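Local coordinates for protein PBP5 (Haemophilus influenzae, PDB 3A3J) that removes the C-terminal D-alanyl residue from sugar-peptide cell wall precursors, acting as a D-alanyl-D-alanine carboxypeptidase of the penicillin-binding protein family, at residues 39-44 with 120-125; 76-81 with 101-106; 90-95 with 105-110. All coordinates share one frame; numbering follows the deposited sequence.

Interaction 1 (39-44 with 120-125); sequences KMMTSY and ETMNKY
Helices 39-44 and 120-125 cross almost at a right angle, 94° between their directions, with the CA atoms of Met41 and Met122 the nearest pair, 6.2 Å apart. The two methionine side chains lie alongside each other and run opposite ways. Met41 CG rests on Met122 CB at 3.7 Å. The Met41 chain leaves with CG anti to the backbone N (chi1 -171°) and then bends twice, which carries its sulfur along the other helix to Tyr125. There Met41 SD lies 3.7 Å from Tyr125 CB. It forms an oblique Met-aromatic contact, 5.5 Å from SD to the centroid of the Tyr125 ring. Met122 reaches the other way, and its CE comes to 3.4 Å from Thr42 OG1. That hydroxyl is hydrogen-bonded to Pro139 O, with the Met122 methyl packed beside it.

Helix 38-51 is the active-site helix of the serine penicillin-binding protein fold. It carries Lys39, probably the proton acceptor, which forms an SxxK motif with Ser36; Lys39 NZ is hydrogen-bonded to Ser36 OG. Lys39 points away from helix 115-128, so this contact packs the flank of the helix and not its catalytic side.

One turn beyond Met41, Tyr44 and Tyr125 form a T-shaped pair. The edge of Tyr44 faces Tyr125, with CE2 of Tyr44 over the centre of the Tyr125 ring. The ring centroids are 4.9 Å apart and the planes stand at 76°. Lys124 CE lies over the opposite face of Tyr125, toward its rim. The phenol end of Tyr44 is held by Asp164: its OH is hydrogen-bonded to Asp164 OD2.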
loop_
_atom_site.group_PDB
_atom_site.type_symbol
_atom_site.label_atom_id
_atom_site.label_comp_id
_atom_site.label_asym_id
_atom_site.label_seq_id
_atom_site.Cartn_x
_atom_site.Cartn_y
_atom_site.Cartn_z
ATOM N N LYS A 39 -1.361 9.694 8.393
ATOM C CA LYS A 39 -0.955 8.706 9.452
ATOM C C LYS A 39 -0.516 7.331 8.970
ATOM O O LYS A 39 0.103 6.544 9.732
ATOM C CB LYS A 39 -2.058 8.556 10.522
ATOM C CG LYS A 39 -2.207 9.899 11.280
ATOM C CD LYS A 39 -3.523 10.014 12.007
ATOM C CE LYS A 39 -3.585 11.316 12.875
ATOM N NZ LYS A 39 -4.214 12.358 12.061
ATOM N N MET A 40 -0.943 6.969 7.766
ATOM C CA MET A 40 -0.429 5.725 7.148
ATOM C C MET A 40 1.116 5.784 6.958
ATOM O O MET A 40 1.798 4.867 7.331
ATOM C CB MET A 40 -1.109 5.537 5.745
ATOM C CG MET A 40 -2.492 4.848 5.904
ATOM S SD MET A 40 -3.420 4.933 4.402
ATOM C CE MET A 40 -2.347 4.491 2.989
ATOM N N MET A 41 1.619 6.879 6.401
ATOM C CA MET A 41 3.104 7.079 6.303
ATOM C C MET A 41 3.763 7.105 7.684
ATOM O O MET A 41 4.740 6.385 7.975
ATOM C CB MET A 41 3.460 8.343 5.497
ATOM C CG MET A 41 5.037 8.464 5.186
ATOM S SD MET A 41 5.763 6.920 4.548
ATOM C CE MET A 41 5.482 7.275 2.862
ATOM N N THR A 42 3.174 7.871 8.593
ATOM C CA THR A 42 3.687 7.860 10.005
ATOM C C THR A 42 3.804 6.466 10.579
ATOM O O THR A 42 4.817 6.096 11.202
ATOM C CB THR A 42 2.798 8.742 10.964
ATOM O OG1 THR A 42 2.758 10.090 10.471
ATOM C CG2 THR A 42 3.356 8.708 12.382
ATOM N N SER A 43 2.741 5.661 10.428
ATOM C CA SER A 43 2.811 4.252 10.911
ATOM C C SER A 43 3.797 3.393 10.105
ATOM O O SER A 43 4.346 2.430 10.621
ATOM C CB SER A 43 1.397 3.629 10.775
ATOM O OG SER A 43 0.461 4.669 11.225
ATOM N N TYR A 44 3.948 3.697 8.825
ATOM C CA TYR A 44 4.993 3.037 8.016
ATOM C C TYR A 44 6.398 3.258 8.684
ATOM O O TYR A 44 7.062 2.286 9.113
ATOM C CB TYR A 44 4.974 3.502 6.539
ATOM C CG TYR A 44 5.937 2.624 5.705
ATOM C CD1 TYR A 44 5.496 1.403 5.155
ATOM C CD2 TYR A 44 7.294 2.941 5.589
ATOM C CE1 TYR A 44 6.379 0.552 4.430
ATOM C CE2 TYR A 44 8.192 2.118 4.859
ATOM C CZ TYR A 44 7.712 0.929 4.269
ATOM O OH TYR A 44 8.541 0.094 3.564
ATOM N N GLU A 120 11.026 14.062 7.887
ATOM C CA GLU A 120 11.960 13.981 6.793
ATOM C C GLU A 120 12.142 12.507 6.428
ATOM O O GLU A 120 12.346 12.190 5.260
ATOM C CB GLU A 120 13.279 14.657 7.191
ATOM C CG GLU A 120 13.984 15.180 6.040
ATOM C CD GLU A 120 13.048 15.902 5.056
ATOM O OE1 GLU A 120 12.207 16.750 5.454
ATOM O OE2 GLU A 120 13.205 15.639 3.855
ATOM N N THR A 121 12.094 11.629 7.435
ATOM C CA THR A 121 12.019 10.197 7.204
ATOM C C THR A 121 10.754 9.781 6.417
ATOM O O THR A 121 10.809 8.852 5.581
ATOM C CB THR A 121 12.076 9.464 8.508
ATOM O OG1 THR A 121 13.340 9.726 9.091
ATOM C CG2 THR A 121 12.009 7.930 8.317
ATOM N N MET A 122 9.648 10.477 6.657
ATOM C CA MET A 122 8.411 10.230 5.978
ATOM C C MET A 122 8.697 10.522 4.538
ATOM O O MET A 122 8.256 9.788 3.646
ATOM C CB MET A 122 7.254 11.179 6.473
ATOM C CG MET A 122 6.725 10.858 7.894
ATOM S SD MET A 122 5.578 12.179 8.385
ATOM C CE MET A 122 4.002 11.585 7.667
ATOM N N ASN A 123 9.421 11.626 4.305
ATOM C CA ASN A 123 9.664 12.061 2.921
ATOM C C ASN A 123 10.764 11.207 2.295
ATOM O O ASN A 123 10.756 11.010 1.134
ATOM C CB ASN A 123 9.948 13.533 2.779
ATOM C CG ASN A 123 8.702 14.385 3.019
ATOM O OD1 ASN A 123 7.607 13.990 2.648
ATOM N ND2 ASN A 123 8.870 15.568 3.640
ATOM N N LYS A 124 11.644 10.652 3.110
ATOM C CA LYS A 124 12.591 9.672 2.611
ATOM C C LYS A 124 11.743 8.611 1.899
ATOM O O LYS A 124 12.003 8.302 0.746
ATOM C CB LYS A 124 13.435 9.026 3.736
ATOM C CG LYS A 124 14.489 7.994 3.239
ATOM C CD LYS A 124 15.208 7.166 4.341
ATOM C CE LYS A 124 14.336 6.218 5.078
ATOM N NZ LYS A 124 15.052 5.603 6.276
ATOM N N TYR A 125 10.730 8.052 2.598
ATOM C CA TYR A 125 10.006 6.875 2.081
ATOM C C TYR A 125 9.164 7.260 0.872
ATOM O O TYR A 125 8.870 6.444 0.018
ATOM C CB TYR A 125 9.174 6.252 3.163
ATOM C CG TYR A 125 9.986 5.466 4.164
ATOM C CD1 TYR A 125 10.829 4.428 3.758
ATOM C CD2 TYR A 125 9.938 5.777 5.497
ATOM C CE1 TYR A 125 11.545 3.701 4.661
ATOM C CE2 TYR A 125 10.677 5.069 6.397
ATOM C CZ TYR A 125 11.481 4.057 5.980
ATOM O OH TYR A 125 12.172 3.332 6.922
#

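Interaction 2 (76-81 with 101-106); sequences SKMFLD and NDATVA
The carboxylate of Asp102 is the flat group at the centre of this contact: Met78 N meets OD1 on the syn side near its plane, and Leu80 N comes to OD2 from above the plane. Ala103 N, from the same helix as Asp102, meets OD1 on the anti side by a bent bond (130°), tilted from the plane. Loop 76-81 runs beside the first turn of helix 101-112. Asn101 starts that helix and is the last residue of a sequence that fits the SxN motif of serine penicillin-binding proteins, begun by Ser99. The Met78 N to Asp102 OD1 bond is 2.9 Å and nearly straight, at 176°. Leu80 N to Asp102 OD2 is 3.0 Å. Asp102 CG sits between the backbone N and the carbonyl carbon (chi1 48°), which turns the carboxylate toward the loop. These backbone donors would favour its negative charge.

Leu80 CG packs against the carboxylate, and its CD1 reaches Ala106 CB at 4.0 Å. Met78 SD lies 3.7 Å from Ala103 CB. Within the loop, Lys77 CG covers one face of the Phe79 ring. Asn101 OD1 takes a weak bond from Lys39 NZ of the active site, while Ser75 OG holds ND2. Asn101 N gives a 2.8 Å hydrogen bond to Ser76 O, from above the carbonyl plane.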
loop_
_atom_site.group_PDB
_atom_site.type_symbol
_atom_site.label_atom_id
_atom_site.label_comp_id
_atom_site.label_asym_id
_atom_site.label_seq_id
_atom_site.Cartn_x
_atom_site.Cartn_y
_atom_site.Cartn_z
ATOM N N SER A 76 -8.619 14.605 16.377
ATOM C CA SER A 76 -8.619 13.297 16.965
ATOM C C SER A 76 -7.408 13.008 17.817
ATOM O O SER A 76 -6.285 13.468 17.573
ATOM C CB SER A 76 -8.837 12.205 15.893
ATOM O OG SER A 76 -7.719 12.116 15.016
ATOM N N LYS A 77 -7.621 12.193 18.831
ATOM C CA LYS A 77 -6.619 12.102 19.827
ATOM C C LYS A 77 -6.831 10.875 20.644
ATOM O O LYS A 77 -7.978 10.352 20.756
ATOM C CB LYS A 77 -6.649 13.397 20.697
ATOM C CG LYS A 77 -7.941 13.629 21.430
ATOM C CD LYS A 77 -8.207 15.147 21.690
ATOM C CE LYS A 77 -7.316 15.547 22.837
ATOM N NZ LYS A 77 -7.708 16.888 23.287
ATOM N N MET A 78 -5.750 10.422 21.233
ATOM C CA MET A 78 -5.830 9.305 22.120
ATOM C C MET A 78 -5.934 9.703 23.628
ATOM O O MET A 78 -6.071 8.865 24.499
ATOM C CB MET A 78 -4.703 8.325 21.781
ATOM C CG MET A 78 -3.711 7.997 22.835
ATOM S SD MET A 78 -2.530 6.911 22.079
ATOM C CE MET A 78 -2.252 5.671 23.355
ATOM N N PHE A 79 -5.960 11.007 23.887
ATOM C CA PHE A 79 -5.979 11.567 25.272
ATOM C C PHE A 79 -4.766 11.320 26.146
ATOM O O PHE A 79 -4.925 10.873 27.283
ATOM C CB PHE A 79 -7.293 11.274 26.020
ATOM C CG PHE A 79 -8.501 11.727 25.291
ATOM C CD1 PHE A 79 -9.021 12.995 25.490
ATOM C CD2 PHE A 79 -9.124 10.873 24.362
ATOM C CE1 PHE A 79 -10.140 13.422 24.769
ATOM C CE2 PHE A 79 -10.233 11.275 23.658
ATOM C CZ PHE A 79 -10.767 12.532 23.833
ATOM N N LEU A 80 -3.566 11.651 25.625
ATOM C CA LEU A 80 -2.282 11.502 26.373
ATOM C C LEU A 80 -2.194 12.602 27.418
ATOM O O LEU A 80 -2.326 13.784 27.067
ATOM C CB LEU A 80 -1.066 11.610 25.434
ATOM C CG LEU A 80 -0.981 10.545 24.322
ATOM C CD1 LEU A 80 0.273 10.753 23.541
ATOM C CD2 LEU A 80 -1.043 9.102 24.857
ATOM N N ASP A 81 -2.009 12.223 28.674
ATOM C CA ASP A 81 -1.904 13.237 29.772
ATOM C C ASP A 81 -0.451 13.613 30.061
ATOM O O ASP A 81 0.464 12.790 29.959
ATOM C CB ASP A 81 -2.534 12.725 31.053
ATOM C CG ASP A 81 -4.026 12.765 30.989
ATOM O OD1 ASP A 81 -4.564 13.636 30.261
ATOM O OD2 ASP A 81 -4.646 11.899 31.609
ATOM N N ASN A 101 -3.798 12.318 17.258
ATOM C CA ASN A 101 -2.805 13.383 16.862
ATOM C C ASN A 101 -1.647 13.573 17.863
ATOM O O ASN A 101 -0.454 13.802 17.487
ATOM C CB ASN A 101 -3.499 14.696 16.533
ATOM C CG ASN A 101 -4.171 14.629 15.196
ATOM O OD1 ASN A 101 -3.792 13.808 14.362
ATOM N ND2 ASN A 101 -5.177 15.444 14.979
ATOM N N ASP A 102 -2.032 13.442 19.132
ATOM C CA ASP A 102 -1.111 13.535 20.240
ATOM C C ASP A 102 -0.201 12.327 20.159
ATOM O O ASP A 102 1.022 12.456 20.318
ATOM C CB ASP A 102 -1.875 13.607 21.612
ATOM C CG ASP A 102 -2.986 12.531 21.758
ATOM O OD1 ASP A 102 -3.170 11.641 20.853
ATOM O OD2 ASP A 102 -3.675 12.589 22.810
ATOM N N ALA A 103 -0.759 11.158 19.854
ATOM C CA ALA A 103 0.108 9.956 19.702
ATOM C C ALA A 103 1.121 10.082 18.588
ATOM O O ALA A 103 2.184 9.508 18.714
ATOM C CB ALA A 103 -0.708 8.719 19.430
ATOM N N THR A 104 0.809 10.794 17.495
ATOM C CA THR A 104 1.767 10.833 16.432
ATOM C C THR A 104 3.003 11.739 16.795
ATOM O O THR A 104 4.181 11.461 16.406
ATOM C CB THR A 104 1.176 11.332 15.144
ATOM O OG1 THR A 104 0.817 12.677 15.310
ATOM C CG2 THR A 104 -0.036 10.573 14.730
ATOM N N VAL A 105 2.722 12.850 17.476
ATOM C CA VAL A 105 3.773 13.726 17.952
ATOM C C VAL A 105 4.625 12.960 18.955
ATOM O O VAL A 105 5.868 12.946 18.830
ATOM C CB VAL A 105 3.173 14.979 18.577
ATOM C CG1 VAL A 105 4.226 15.691 19.421
ATOM C CG2 VAL A 105 2.667 15.886 17.437
ATOM N N ALA A 106 3.981 12.268 19.913
ATOM C CA ALA A 106 4.751 11.473 20.831
ATOM C C ALA A 106 5.686 10.496 20.105
ATOM O O ALA A 106 6.868 10.314 20.540
ATOM C CB ALA A 106 3.897 10.717 21.771
#

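Interaction 3 (90-95 with 105-110); sequences DLNRGV and VALAEH
Two consecutive helices of the helical region beside the active site, 88-98 and 101-112, pack here through leucines. Ser99, probably an active-site residue, lies in the short link between them. The segments 90-95 and 105-110 run at 131° to each other, and their axes approach to 9.9 Å.

Leu107 is the centre of the contact. Its CG and CD2 lie against Leu91, while its CD1 branch reaches to Asn92 and Val95. Leu107 CG meets Leu91 CB at 3.7 Å, the two leucine side chains lying antiparallel, flank to flank. Leu107 CD1 goes deeper. It touches Val95 CG2 at 3.6 Å and also lies 3.6 Å from Asn92 N, so the methyl packs on the backbone of the facing helix as well. Leu107 CD2 stays 3.9 Å from Leu91 CD1.

In Leu91, CG anti to the carbonyl carbon (chi1 -67°) sends both methyls toward Ala106 CB. Leu91 CD2 is 4.0 Å from Ala106 CB.

While Val95 CG2 faces Leu107, its CG1 lies against Lys39 CB and Ser43 OG of helix 38-51. The Val95 carbonyl oxygen takes a weak hydrogen bond from NZ of Lys202, probably a substrate-binding residue.

No hydrogen bond crosses between the two segments. The contact is held by buried methyl, methylene and methine carbons of Leu91, Val95, Ala106 and Leu107, and is therefore apolar.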
loop_
_atom_site.group_PDB
_atom_site.type_symbol
_atom_site.label_atom_id
_atom_site.label_comp_id
_atom_site.label_asym_id
_atom_site.label_seq_id
_atom_site.Cartn_x
_atom_site.Cartn_y
_atom_site.Cartn_z
ATOM N N ASP A 90 1.027 1.164 22.663
ATOM C CA ASP A 90 -0.203 1.964 22.797
ATOM C C ASP A 90 -0.198 3.083 21.866
ATOM O O ASP A 90 -1.232 3.401 21.249
ATOM C CB ASP A 90 -0.417 2.533 24.227
ATOM C CG ASP A 90 -0.944 1.467 25.190
ATOM O OD1 ASP A 90 -1.550 0.535 24.661
ATOM O OD2 ASP A 90 -0.790 1.540 26.439
ATOM N N LEU A 91 0.950 3.745 21.736
ATOM C CA LEU A 91 0.959 4.941 20.900
ATOM C C LEU A 91 0.616 4.616 19.439
ATOM O O LEU A 91 -0.118 5.287 18.796
ATOM C CB LEU A 91 2.313 5.658 21.009
ATOM C CG LEU A 91 2.679 6.294 22.375
ATOM C CD1 LEU A 91 4.119 6.748 22.295
ATOM C CD2 LEU A 91 1.737 7.480 22.527
ATOM N N ASN A 92 1.269 3.610 18.922
ATOM C CA ASN A 92 1.098 3.154 17.553
ATOM C C ASN A 92 -0.355 2.635 17.306
ATOM O O ASN A 92 -1.052 3.085 16.377
ATOM C CB ASN A 92 2.107 2.026 17.334
ATOM C CG ASN A 92 2.359 1.768 15.862
ATOM O OD1 ASN A 92 2.606 0.643 15.508
ATOM N ND2 ASN A 92 2.192 2.779 15.004
ATOM N N ARG A 93 -0.837 1.809 18.231
ATOM C CA ARG A 93 -2.244 1.406 18.193
ATOM C C ARG A 93 -3.097 2.657 18.155
ATOM O O ARG A 93 -4.006 2.770 17.316
ATOM C CB ARG A 93 -2.568 0.430 19.362
ATOM C CG ARG A 93 -4.004 -0.085 19.490
ATOM C CD ARG A 93 -4.068 -1.657 19.609
ATOM N NE ARG A 93 -2.939 -2.103 20.351
ATOM C CZ ARG A 93 -2.261 -3.202 20.113
ATOM N NH1 ARG A 93 -2.588 -4.045 19.139
ATOM N NH2 ARG A 93 -1.235 -3.414 20.855
ATOM N N GLY A 94 -2.774 3.679 18.954
ATOM C CA GLY A 94 -3.629 4.862 18.943
ATOM C C GLY A 94 -3.597 5.642 17.642
ATOM O O GLY A 94 -4.597 6.255 17.243
ATOM N N VAL A 95 -2.405 5.779 17.043
ATOM C CA VAL A 95 -2.297 6.371 15.697
ATOM C C VAL A 95 -3.100 5.529 14.671
ATOM O O VAL A 95 -3.833 6.061 13.892
ATOM C CB VAL A 95 -0.799 6.324 15.208
ATOM C CG1 VAL A 95 -0.718 6.738 13.722
ATOM C CG2 VAL A 95 0.093 7.203 16.141
ATOM N N VAL A 105 2.722 12.850 17.476
ATOM C CA VAL A 105 3.773 13.726 17.952
ATOM C C VAL A 105 4.625 12.960 18.955
ATOM O O VAL A 105 5.868 12.946 18.830
ATOM C CB VAL A 105 3.173 14.979 18.577
ATOM C CG1 VAL A 105 4.226 15.691 19.421
ATOM C CG2 VAL A 105 2.667 15.886 17.437
ATOM N N ALA A 106 3.981 12.268 19.913
ATOM C CA ALA A 106 4.751 11.473 20.831
ATOM C C ALA A 106 5.686 10.496 20.105
ATOM O O ALA A 106 6.868 10.314 20.540
ATOM C CB ALA A 106 3.897 10.717 21.771
ATOM N N LEU A 107 5.158 9.782 19.098
ATOM C CA LEU A 107 6.025 8.829 18.335
ATOM C C LEU A 107 7.114 9.524 17.499
ATOM O O LEU A 107 8.230 9.085 17.473
ATOM C CB LEU A 107 5.219 7.890 17.435
ATOM C CG LEU A 107 4.474 6.821 18.217
ATOM C CD1 LEU A 107 3.262 6.227 17.411
ATOM C CD2 LEU A 107 5.400 5.756 18.749
ATOM N N ALA A 108 6.756 10.558 16.767
ATOM C CA ALA A 108 7.713 11.244 15.995
ATOM C C ALA A 108 8.944 11.658 16.864
ATOM O O ALA A 108 10.125 11.499 16.426
ATOM C CB ALA A 108 7.084 12.521 15.347
ATOM N N GLU A 109 8.666 12.253 18.026
ATOM C CA GLU A 109 9.735 12.683 18.941
ATOM C C GLU A 109 10.481 11.495 19.506
ATOM O O GLU A 109 11.702 11.530 19.647
ATOM C CB GLU A 109 9.168 13.561 20.062
ATOM C CG GLU A 109 8.525 14.822 19.445
ATOM C CD GLU A 109 8.028 15.823 20.464
ATOM O OE1 GLU A 109 7.823 15.408 21.599
ATOM O OE2 GLU A 109 7.823 17.010 20.120
ATOM N N HIS A 110 9.798 10.419 19.825
ATOM C CA HIS A 110 10.563 9.291 20.348
ATOM C C HIS A 110 11.541 8.685 19.308
ATOM O O HIS A 110 12.608 8.176 19.679
ATOM C CB HIS A 110 9.615 8.217 20.884
ATOM C CG HIS A 110 10.288 6.962 21.399
ATOM N ND1 HIS A 110 11.051 6.935 22.548
ATOM C CD2 HIS A 110 10.236 5.680 20.967
ATOM C CE1 HIS A 110 11.450 5.693 22.795
ATOM N NE2 HIS A 110 10.984 4.914 21.840
#

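How the interactions relate
From the N terminus the chain first runs through 39-44, on the active-site helix 38-51. It later reaches the loop 76-81, then helix 88-98, then helix 101-112 and last helix 115-128. Interaction 1 closes the longest loop, back from helix 115-128 to helix 38-51, and interactions 2 and 3 both fall within it. Interactions 2 and 3 end on the same stretch of helix 101-112 and share Val105 and Ala106, with 90-95 lying inside the span of interaction 2. Interactions 1 and 2 meet where the side chains of Lys39 and Thr104 pack together. Together the contacts tie the active-site helix, the loop and three following helices.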